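TRNA delta(2)-isopentenylpyrophosphate transferase (Staphylococcus epidermidis ATCC 12228, PDB 3D3Q) probably catalyses transfer of a dimethylallyl group from dimethylallyl diphosphate to adenine 37 of tRNAs that read codons beginning with uridine. Local coordinates at residues P7-I12 against S111-Y116; H232-G237 against E251-I256; H291-E296 against L304-T309. All coordinates share one frame; numbering follows the deposited sequence.

Contact 1. Residues P7-I12 against S111-Y116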
loop_
_atom_site.group_PDB
_atom_site.type_symbol
_atom_site.label_atom_id
_atom_site.label_comp_id
_atom_site.label_asym_id
_atom_site.label_seq_id
_atom_site.Cartn_x
_atom_site.Cartn_y
_atom_site.Cartn_z
ATOM N N PRO A 7 -2.622 0.139 -21.183
ATOM C CA PRO A 7 -2.915 1.507 -20.735
ATOM C C PRO A 7 -2.018 1.995 -19.582
ATOM O O PRO A 7 -1.692 1.238 -18.662
ATOM C CB PRO A 7 -4.385 1.431 -20.321
ATOM C CG PRO A 7 -4.533 0.012 -19.868
ATOM C CD PRO A 7 -3.756 -0.760 -20.914
ATOM N N PHE A 8 -1.627 3.265 -19.639
ATOM C CA PHE A 8 -0.785 3.845 -18.604
ATOM C C PHE A 8 -1.580 4.030 -17.317
ATOM O O PHE A 8 -2.710 4.525 -17.341
ATOM C CB PHE A 8 -0.228 5.201 -19.051
ATOM C CG PHE A 8 0.770 5.789 -18.095
ATOM C CD1 PHE A 8 1.972 5.136 -17.840
ATOM C CD2 PHE A 8 0.512 6.980 -17.440
ATOM C CE1 PHE A 8 2.905 5.664 -16.947
ATOM C CE2 PHE A 8 1.443 7.515 -16.546
ATOM C CZ PHE A 8 2.642 6.847 -16.303
ATOM N N LEU A 9 -0.975 3.630 -16.201
ATOM C CA LEU A 9 -1.599 3.746 -14.884
ATOM C C LEU A 9 -0.582 4.105 -13.798
ATOM O O LEU A 9 0.496 3.517 -13.762
ATOM C CB LEU A 9 -2.250 2.422 -14.503
ATOM C CG LEU A 9 -2.930 2.423 -13.142
ATOM C CD1 LEU A 9 -4.237 3.170 -13.218
ATOM C CD2 LEU A 9 -3.174 1.006 -12.720
ATOM N N ILE A 10 -0.910 5.062 -12.925
ATOM C CA ILE A 10 -0.008 5.434 -11.823
ATOM C C ILE A 10 -0.559 4.802 -10.560
ATOM O O ILE A 10 -1.767 4.825 -10.335
ATOM C CB ILE A 10 0.057 6.976 -11.535
ATOM C CG1 ILE A 10 0.633 7.752 -12.720
ATOM C CG2 ILE A 10 0.978 7.238 -10.349
ATOM C CD1 ILE A 10 2.095 7.478 -12.952
ATOM N N VAL A 11 0.310 4.226 -9.737
ATOM C CA VAL A 11 -0.150 3.615 -8.481
ATOM C C VAL A 11 0.721 4.149 -7.321
ATOM O O VAL A 11 1.947 3.978 -7.310
ATOM C CB VAL A 11 -0.071 2.043 -8.533
ATOM C CG1 VAL A 11 -0.772 1.437 -7.336
ATOM C CG2 VAL A 11 -0.695 1.526 -9.803
ATOM N N ILE A 12 0.081 4.796 -6.350
ATOM C CA ILE A 12 0.781 5.376 -5.209
ATOM C C ILE A 12 0.309 4.755 -3.898
ATOM O O ILE A 12 -0.716 5.157 -3.339
ATOM C CB ILE A 12 0.562 6.905 -5.153
ATOM C CG1 ILE A 12 0.952 7.520 -6.498
ATOM C CG2 ILE A 12 1.408 7.516 -4.055
ATOM C CD1 ILE A 12 0.623 8.991 -6.629
ATOM N N SER A 111 -3.997 -7.888 -7.327
ATOM C CA SER A 111 -5.149 -8.502 -7.978
ATOM C C SER A 111 -5.556 -7.661 -9.183
ATOM O O SER A 111 -6.039 -8.181 -10.190
ATOM C CB SER A 111 -6.311 -8.620 -6.981
ATOM O OG SER A 111 -5.911 -9.325 -5.818
ATOM N N LEU A 112 -5.329 -6.356 -9.069
ATOM C CA LEU A 112 -5.657 -5.403 -10.125
ATOM C C LEU A 112 -4.565 -5.262 -11.168
ATOM O O LEU A 112 -4.836 -4.954 -12.325
ATOM C CB LEU A 112 -5.929 -4.018 -9.514
ATOM C CG LEU A 112 -5.983 -2.801 -10.448
ATOM C CD1 LEU A 112 -7.097 -2.950 -11.483
ATOM C CD2 LEU A 112 -6.184 -1.563 -9.609
ATOM N N LEU A 113 -3.326 -5.476 -10.756
ATOM C CA LEU A 113 -2.209 -5.329 -11.674
ATOM C C LEU A 113 -1.916 -6.564 -12.516
ATOM O O LEU A 113 -1.583 -6.450 -13.693
ATOM C CB LEU A 113 -0.953 -4.929 -10.896
ATOM C CG LEU A 113 -1.085 -3.601 -10.140
ATOM C CD1 LEU A 113 0.163 -3.355 -9.324
ATOM C CD2 LEU A 113 -1.313 -2.468 -11.131
ATOM N N TYR A 114 -2.076 -7.739 -11.922
ATOM C CA TYR A 114 -1.773 -8.985 -12.608
ATOM C C TYR A 114 -2.948 -9.928 -12.715
ATOM O O TYR A 114 -3.791 -9.971 -11.829
ATOM C CB TYR A 114 -0.645 -9.692 -11.865
ATOM C CG TYR A 114 0.506 -8.778 -11.529
ATOM C CD1 TYR A 114 1.180 -8.109 -12.536
ATOM C CD2 TYR A 114 0.912 -8.578 -10.208
ATOM C CE1 TYR A 114 2.226 -7.262 -12.255
ATOM C CE2 TYR A 114 1.971 -7.727 -9.906
ATOM C CZ TYR A 114 2.624 -7.069 -10.952
ATOM O OH TYR A 114 3.674 -6.220 -10.731
ATOM N N ASN A 115 -2.993 -10.700 -13.792
ATOM C CA ASN A 115 -4.063 -11.664 -13.979
ATOM C C ASN A 115 -3.659 -13.059 -13.576
ATOM O O ASN A 115 -3.772 -13.976 -14.379
ATOM C CB ASN A 115 -4.480 -11.710 -15.431
ATOM C CG ASN A 115 -5.558 -10.741 -15.740
ATOM O OD1 ASN A 115 -6.068 -10.722 -16.852
ATOM N ND2 ASN A 115 -5.930 -9.916 -14.754
ATOM N N TYR A 116 -3.187 -13.230 -12.349
ATOM C CA TYR A 116 -2.780 -14.551 -11.901
ATOM C C TYR A 116 -3.191 -14.760 -10.453
ATOM O O TYR A 116 -3.370 -13.796 -9.701
ATOM C CB TYR A 116 -1.248 -14.751 -12.083
ATOM C CG TYR A 116 -0.353 -14.323 -10.906
ATOM C CD1 TYR A 116 -0.106 -15.185 -9.820
ATOM C CD2 TYR A 116 0.214 -13.029 -10.852
ATOM C CE1 TYR A 116 0.671 -14.761 -8.718
ATOM C CE2 TYR A 116 0.992 -12.609 -9.752
ATOM C CZ TYR A 116 1.205 -13.480 -8.699
ATOM O OH TYR A 116 1.915 -13.062 -7.614
#

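Contact 2. Residues H232-G237 against E251-I256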
loop_
_atom_site.group_PDB
_atom_site.type_symbol
_atom_site.label_atom_id
_atom_site.label_comp_id
_atom_site.label_asym_id
_atom_site.label_seq_id
_atom_site.Cartn_x
_atom_site.Cartn_y
_atom_site.Cartn_z
ATOM N N HIS A 232 -22.420 6.568 16.254
ATOM C CA HIS A 232 -23.521 6.729 15.320
ATOM C C HIS A 232 -23.709 5.454 14.519
ATOM O O HIS A 232 -24.838 5.052 14.226
ATOM C CB HIS A 232 -23.244 7.887 14.370
ATOM C CG HIS A 232 -23.209 9.226 15.045
ATOM N ND1 HIS A 232 -22.430 10.270 14.587
ATOM C CD2 HIS A 232 -23.868 9.700 16.132
ATOM C CE1 HIS A 232 -22.611 11.327 15.362
ATOM N NE2 HIS A 232 -23.479 11.008 16.306
ATOM N N LEU A 233 -22.602 4.813 14.158
ATOM C CA LEU A 233 -22.656 3.575 13.379
ATOM C C LEU A 233 -23.238 2.433 14.188
ATOM O O LEU A 233 -24.143 1.748 13.727
ATOM C CB LEU A 233 -21.260 3.195 12.902
ATOM C CG LEU A 233 -20.674 4.083 11.811
ATOM C CD1 LEU A 233 -19.183 3.827 11.692
ATOM C CD2 LEU A 233 -21.380 3.800 10.492
ATOM N N VAL A 234 -22.709 2.229 15.389
ATOM C CA VAL A 234 -23.184 1.159 16.250
ATOM C C VAL A 234 -24.648 1.381 16.643
ATOM O O VAL A 234 -25.383 0.426 16.864
ATOM C CB VAL A 234 -22.294 1.024 17.509
ATOM C CG1 VAL A 234 -22.484 2.222 18.409
ATOM C CG2 VAL A 234 -22.619 -0.248 18.239
ATOM N N GLU A 235 -25.071 2.638 16.719
ATOM C CA GLU A 235 -26.454 2.956 17.062
ATOM C C GLU A 235 -27.374 2.630 15.887
ATOM O O GLU A 235 -28.510 2.195 16.079
ATOM C CB GLU A 235 -26.597 4.438 17.444
ATOM C CG GLU A 235 -26.366 4.734 18.933
ATOM C CD GLU A 235 -26.338 6.230 19.269
ATOM O OE1 GLU A 235 -26.468 6.574 20.472
ATOM O OE2 GLU A 235 -26.170 7.056 18.337
ATOM N N GLN A 236 -26.884 2.837 14.669
ATOM C CA GLN A 236 -27.668 2.533 13.479
ATOM C C GLN A 236 -27.676 1.028 13.199
ATOM O O GLN A 236 -28.037 0.584 12.108
ATOM C CB GLN A 236 -27.114 3.293 12.278
ATOM C CG GLN A 236 -27.481 4.750 12.303
ATOM C CD GLN A 236 -26.628 5.573 11.368
ATOM O OE1 GLN A 236 -25.406 5.642 11.529
ATOM N NE2 GLN A 236 -27.264 6.213 10.385
ATOM N N GLY A 237 -27.265 0.252 14.200
ATOM C CA GLY A 237 -27.240 -1.191 14.078
ATOM C C GLY A 237 -26.240 -1.754 13.097
ATOM O O GLY A 237 -26.219 -2.967 12.878
ATOM N N GLU A 251 -12.254 -2.165 17.978
ATOM C CA GLU A 251 -11.675 -1.957 19.302
ATOM C C GLU A 251 -12.530 -1.037 20.144
ATOM O O GLU A 251 -12.654 -1.218 21.350
ATOM C CB GLU A 251 -10.264 -1.375 19.201
ATOM C CG GLU A 251 -9.290 -2.257 18.440
ATOM C CD GLU A 251 -9.165 -1.865 16.983
ATOM O OE1 GLU A 251 -10.050 -1.122 16.488
ATOM O OE2 GLU A 251 -8.188 -2.317 16.336
ATOM N N LEU A 252 -13.128 -0.049 19.497
ATOM C CA LEU A 252 -13.968 0.904 20.196
ATOM C C LEU A 252 -15.378 0.411 20.484
ATOM O O LEU A 252 -16.026 0.915 21.388
ATOM C CB LEU A 252 -14.028 2.221 19.415
ATOM C CG LEU A 252 -12.685 2.935 19.186
ATOM C CD1 LEU A 252 -12.893 4.209 18.371
ATOM C CD2 LEU A 252 -12.043 3.274 20.508
ATOM N N VAL A 253 -15.873 -0.563 19.734
ATOM C CA VAL A 253 -17.234 -1.037 19.999
ATOM C C VAL A 253 -17.390 -1.530 21.436
ATOM O O VAL A 253 -18.361 -1.197 22.109
ATOM C CB VAL A 253 -17.670 -2.175 19.029
ATOM C CG1 VAL A 253 -19.083 -2.629 19.355
ATOM C CG2 VAL A 253 -17.621 -1.684 17.598
ATOM N N PRO A 254 -16.426 -2.327 21.930
ATOM C CA PRO A 254 -16.480 -2.855 23.299
ATOM C C PRO A 254 -16.528 -1.777 24.381
ATOM O O PRO A 254 -17.234 -1.919 25.381
ATOM C CB PRO A 254 -15.206 -3.702 23.395
ATOM C CG PRO A 254 -15.017 -4.172 21.999
ATOM C CD PRO A 254 -15.288 -2.915 21.204
ATOM N N VAL A 255 -15.785 -0.699 24.172
ATOM C CA VAL A 255 -15.743 0.381 25.140
ATOM C C VAL A 255 -17.085 1.128 25.202
ATOM O O VAL A 255 -17.407 1.773 26.200
ATOM C CB VAL A 255 -14.542 1.348 24.838
ATOM C CG1 VAL A 255 -14.770 2.079 23.544
ATOM C CG2 VAL A 255 -14.355 2.322 25.981
ATOM N N ILE A 256 -17.875 1.001 24.145
ATOM C CA ILE A 256 -19.179 1.640 24.090
ATOM C C ILE A 256 -20.170 0.855 24.946
ATOM O O ILE A 256 -21.199 1.378 25.384
ATOM C CB ILE A 256 -19.714 1.679 22.662
ATOM C CG1 ILE A 256 -18.728 2.409 21.765
ATOM C CG2 ILE A 256 -21.045 2.391 22.621
ATOM C CD1 ILE A 256 -19.174 2.458 20.309
#

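Contact 3. Residues H291-E296 against L304-T309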
loop_
_atom_site.group_PDB
_atom_site.type_symbol
_atom_site.label_atom_id
_atom_site.label_comp_id
_atom_site.label_asym_id
_atom_site.label_seq_id
_atom_site.Cartn_x
_atom_site.Cartn_y
_atom_site.Cartn_z
ATOM N N HIS A 291 8.761 1.396 -6.669
ATOM C CA HIS A 291 9.792 2.443 -6.715
ATOM C C HIS A 291 9.526 3.261 -5.449
ATOM O O HIS A 291 8.716 4.181 -5.445
ATOM C CB HIS A 291 9.622 3.310 -7.972
ATOM C CG HIS A 291 10.733 4.293 -8.192
ATOM N ND1 HIS A 291 10.955 5.367 -7.357
ATOM C CD2 HIS A 291 11.659 4.382 -9.176
ATOM C CE1 HIS A 291 11.968 6.081 -7.818
ATOM N NE2 HIS A 291 12.412 5.504 -8.920
ATOM N N TRP A 292 10.208 2.897 -4.375
ATOM C CA TRP A 292 10.047 3.548 -3.090
ATOM C C TRP A 292 10.650 4.942 -2.980
ATOM O O TRP A 292 11.769 5.173 -3.425
ATOM C CB TRP A 292 10.651 2.681 -1.991
ATOM C CG TRP A 292 10.041 1.332 -1.907
ATOM C CD1 TRP A 292 10.495 0.183 -2.478
ATOM C CD2 TRP A 292 8.823 0.999 -1.235
ATOM N NE1 TRP A 292 9.631 -0.853 -2.196
ATOM C CE2 TRP A 292 8.597 -0.379 -1.435
ATOM C CE3 TRP A 292 7.904 1.734 -0.476
ATOM C CZ2 TRP A 292 7.484 -1.038 -0.914
ATOM C CZ3 TRP A 292 6.798 1.084 0.046
ATOM C CH2 TRP A 292 6.598 -0.295 -0.175
ATOM N N LEU A 293 9.895 5.860 -2.375
ATOM C CA LEU A 293 10.321 7.238 -2.130
ATOM C C LEU A 293 10.449 7.319 -0.629
ATOM O O LEU A 293 9.460 7.139 0.077
ATOM C CB LEU A 293 9.258 8.235 -2.581
ATOM C CG LEU A 293 8.945 8.142 -4.064
ATOM C CD1 LEU A 293 7.868 9.137 -4.463
ATOM C CD2 LEU A 293 10.234 8.386 -4.829
ATOM N N ASN A 294 11.653 7.590 -0.136
ATOM C CA ASN A 294 11.888 7.675 1.309
ATOM C C ASN A 294 11.343 9.000 1.879
ATOM O O ASN A 294 11.939 10.048 1.710
ATOM C CB ASN A 294 13.394 7.523 1.575
ATOM C CG ASN A 294 13.722 7.339 3.048
ATOM O OD1 ASN A 294 14.842 6.949 3.388
ATOM N ND2 ASN A 294 12.756 7.627 3.929
ATOM N N LYS A 295 10.200 8.933 2.548
ATOM C CA LYS A 295 9.561 10.103 3.115
ATOM C C LYS A 295 10.435 10.831 4.130
ATOM O O LYS A 295 10.222 12.014 4.412
ATOM C CB LYS A 295 8.259 9.701 3.780
ATOM C CG LYS A 295 7.430 10.838 4.251
ATOM C CD LYS A 295 6.723 10.492 5.539
ATOM C CE LYS A 295 5.279 10.944 5.497
ATOM N NZ LYS A 295 5.125 12.275 4.873
ATOM N N GLU A 296 11.427 10.143 4.680
ATOM C CA GLU A 296 12.316 10.758 5.661
ATOM C C GLU A 296 13.462 11.530 5.020
ATOM O O GLU A 296 14.420 11.906 5.697
ATOM C CB GLU A 296 12.885 9.675 6.582
ATOM C CG GLU A 296 11.879 9.090 7.546
ATOM C CD GLU A 296 12.434 7.913 8.326
ATOM O OE1 GLU A 296 11.754 7.440 9.264
ATOM O OE2 GLU A 296 13.550 7.453 7.998
ATOM N N LEU A 304 6.935 14.694 -6.016
ATOM C CA LEU A 304 6.259 15.027 -7.262
ATOM C C LEU A 304 7.253 15.196 -8.394
ATOM O O LEU A 304 6.892 15.077 -9.557
ATOM C CB LEU A 304 5.424 16.302 -7.109
ATOM C CG LEU A 304 4.647 16.814 -8.328
ATOM C CD1 LEU A 304 3.676 15.768 -8.821
ATOM C CD2 LEU A 304 3.902 18.072 -7.948
ATOM N N ASP A 305 8.507 15.472 -8.066
ATOM C CA ASP A 305 9.514 15.630 -9.103
ATOM C C ASP A 305 10.106 14.307 -9.488
ATOM O O ASP A 305 10.485 14.108 -10.636
ATOM C CB ASP A 305 10.619 16.573 -8.653
ATOM C CG ASP A 305 10.180 18.011 -8.700
ATOM O OD1 ASP A 305 9.611 18.412 -9.750
ATOM O OD2 ASP A 305 10.403 18.746 -7.708
ATOM N N GLU A 306 10.210 13.408 -8.520
ATOM C CA GLU A 306 10.743 12.082 -8.781
ATOM C C GLU A 306 9.814 11.398 -9.770
ATOM O O GLU A 306 10.261 10.736 -10.708
ATOM C CB GLU A 306 10.799 11.277 -7.490
ATOM C CG GLU A 306 12.199 11.089 -6.943
ATOM C CD GLU A 306 13.024 10.161 -7.795
ATOM O OE1 GLU A 306 12.573 9.008 -8.007
ATOM O OE2 GLU A 306 14.117 10.585 -8.247
ATOM N N ILE A 307 8.514 11.573 -9.550
ATOM C CA ILE A 307 7.486 10.988 -10.400
ATOM C C ILE A 307 7.437 11.683 -11.753
ATOM O O ILE A 307 7.169 11.055 -12.773
ATOM C CB ILE A 307 6.085 11.092 -9.727
ATOM C CG1 ILE A 307 6.053 10.233 -8.468
ATOM C CG2 ILE A 307 4.993 10.626 -10.679
ATOM C CD1 ILE A 307 4.767 10.327 -7.709
ATOM N N THR A 308 7.708 12.983 -11.759
ATOM C CA THR A 308 7.663 13.752 -12.991
ATOM C C THR A 308 8.793 13.314 -13.916
ATOM O O THR A 308 8.657 13.341 -15.134
ATOM C CB THR A 308 7.730 15.273 -12.681
ATOM O OG1 THR A 308 7.046 15.999 -13.709
ATOM C CG2 THR A 308 9.162 15.747 -12.592
ATOM N N THR A 309 9.900 12.879 -13.331
ATOM C CA THR A 309 11.033 12.424 -14.115
ATOM C C THR A 309 10.723 11.056 -14.693
ATOM O O THR A 309 11.108 10.731 -15.812
ATOM C CB THR A 309 12.280 12.317 -13.235
ATOM O OG1 THR A 309 12.591 13.609 -12.701
ATOM C CG2 THR A 309 13.464 11.787 -14.033
#

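Contact 1. Residues P7-I12 against S111-Y116
Leu-113, at the C-terminal end of helix 106-113, carries its CD2 methyl onto strand 8-13, where it meets Leu-9 and Val-11. The touching groups are all apolar. CD2 of Leu-113 lies 4.2 Å from CD2 of Leu-9 and 4.3 Å from CG2 of Val-11. Those two strand methyls are themselves close, CD2 of Leu-9 being 3.9 Å from CG2 of Val-11, so the three form a nearly equilateral triangle with the helix methyl seated over the strand pair. Leu-113 does not aim its CB straight at the strand; its extended chain, with CD1 anti to CA (chi2 176°), leaves CD2 as the branch turned to the sheet. On the strand, CG of Leu-9 lies anti to the backbone N (chi1 180°), which runs the chain along the strand toward Val-11 and sets its CD2 beside CG2 of that residue. Leu-112 stands farther off, its CD2 5.0 Å from CD2 of Leu-9.

The aromatic part belongs to the helix end. Tyr-114, the first residue to leave helical geometry, folds its ring back so that CB of Leu-113 sits 3.9 Å above the ring plane, over the centre.

Backbone bonding fixes the strand instead: Leu-9 and Val-11 pair with Leu-199 and Ile-201 of strand 197-204, and Ile-10 with Pro-99 and Ile-101 of strand 98-102. This central strand leads into the P-loop of residues 14-21, predicted to bind ATP. Around the contact, Ile-89 of helix 78-94 touches both Leu-9 and Leu-112, Ile-101 of strand 98-102 touches Leu-9, Val-11 and Leu-112, and Thr-198 of strand 197-204 lies against Leu-113, so the helix end is packed into the buried core over three adjacent parallel strands.

Contact 2. Residues H232-G237 against E251-I256
Two consecutive helices, 226-235 and the short, weakly bonded 252-257, pack here within the helical region between sheet strands 197-204 and 291-294. The first helix ends in a Schellman motif: Gly-237, with positive phi, is its C-prime residue, Phe-238 N returns to Leu-233 O, and Gly-237 N makes a weak bond to Val-234 O. The chain between the helices includes residues 245-250, which probably interact with substrate tRNA, as in related enzymes.

Between the helices the contact is entirely aliphatic and small, burying 107 Å² in all. Val-234, on the last turn of its helix and with its CB directed at the partner, touches Ile-256 through CG1 and Val-253 through CG2, residues one turn apart. Phe-227 and Val-230, earlier on the same helix, also touch Ile-256 and extend the apolar stripe. CG2 of Val-234 approaches CG1 of Val-253 at 4.4 Å, the looser of the two contacts. With its CG1 held between backbone N and carbonyl carbon (chi1 69°), Val-234 presents that methyl to the end of the extended Ile-256 chain; the two side chains meet tip to tip, Val-234 CG1 lying 3.8 Å from Ile-256 CD1.

Contact 3. Residues H291-E296 against L304-T309
The imidazole of His-291 receives the carboxylate of Glu-306 at its edge, close to the ring plane. OE1 of Glu-306 is directed at the carbon between the two ring nitrogens, 3.0 Å from His-291 CE1, and it is nearer to NE2 of His-291 (3.6 Å) than to ND1 (4.0 Å). Ring and carboxylate are turned only 22° from one another, although the two side chains as a whole cross at about a right angle.

The rest of Glu-306 serves as an apolar arm. Its CB and CG both pass CD2 of Leu-293, with 4.0 Å between Glu-306 CG and Leu-293 CD2, and the two chains slide past each other in opposite directions. The bend at chi2 (-70°) then swings the carboxylate from Leu-293 to His-291, two residues earlier on the strand.

These residues join strand 291-294, an outermost strand of the parallel sheet, to helix 300-314, which follows it and folds back over the face on which the P-loop helix 20-30 lies, in an enzyme of the P-loop NTPase clan. The strand is paired with 197-204 through backbone bonds of His-291 to Leu-200 and Gly-202 and of Leu-293 to Gly-202 and Glu-204. Deeper in the interface, Ile-307 brings its CG1 to 4.5 Å from CD1 of Leu-293 while also touching Leu-23 of helix 20-30. Met-303, one turn before Ile-307, packs on Leu-293 as well, and Thr-308 OG1 is hydrogen-bonded to Lys-30 NZ.

In the fold
From the N terminus, the chain enters the sheet at strand 8-13 and passes the P-loop; contact 1 closes a loop of 98 residues when helix 106-113 ends against that strand. The chain then runs through further helices and strand 197-204 to the helical region, where contact 2 closes a short loop about 36 Å, centre to centre, from contact 1. Finally strand 291-294 returns to the sheet edge and contact 3 closes the last loop onto helix 300-314. The three follow in series, without crossing. Contacts 1 and 3 fasten helices to opposite faces of one sheet; contact 2 joins two helices far outside it.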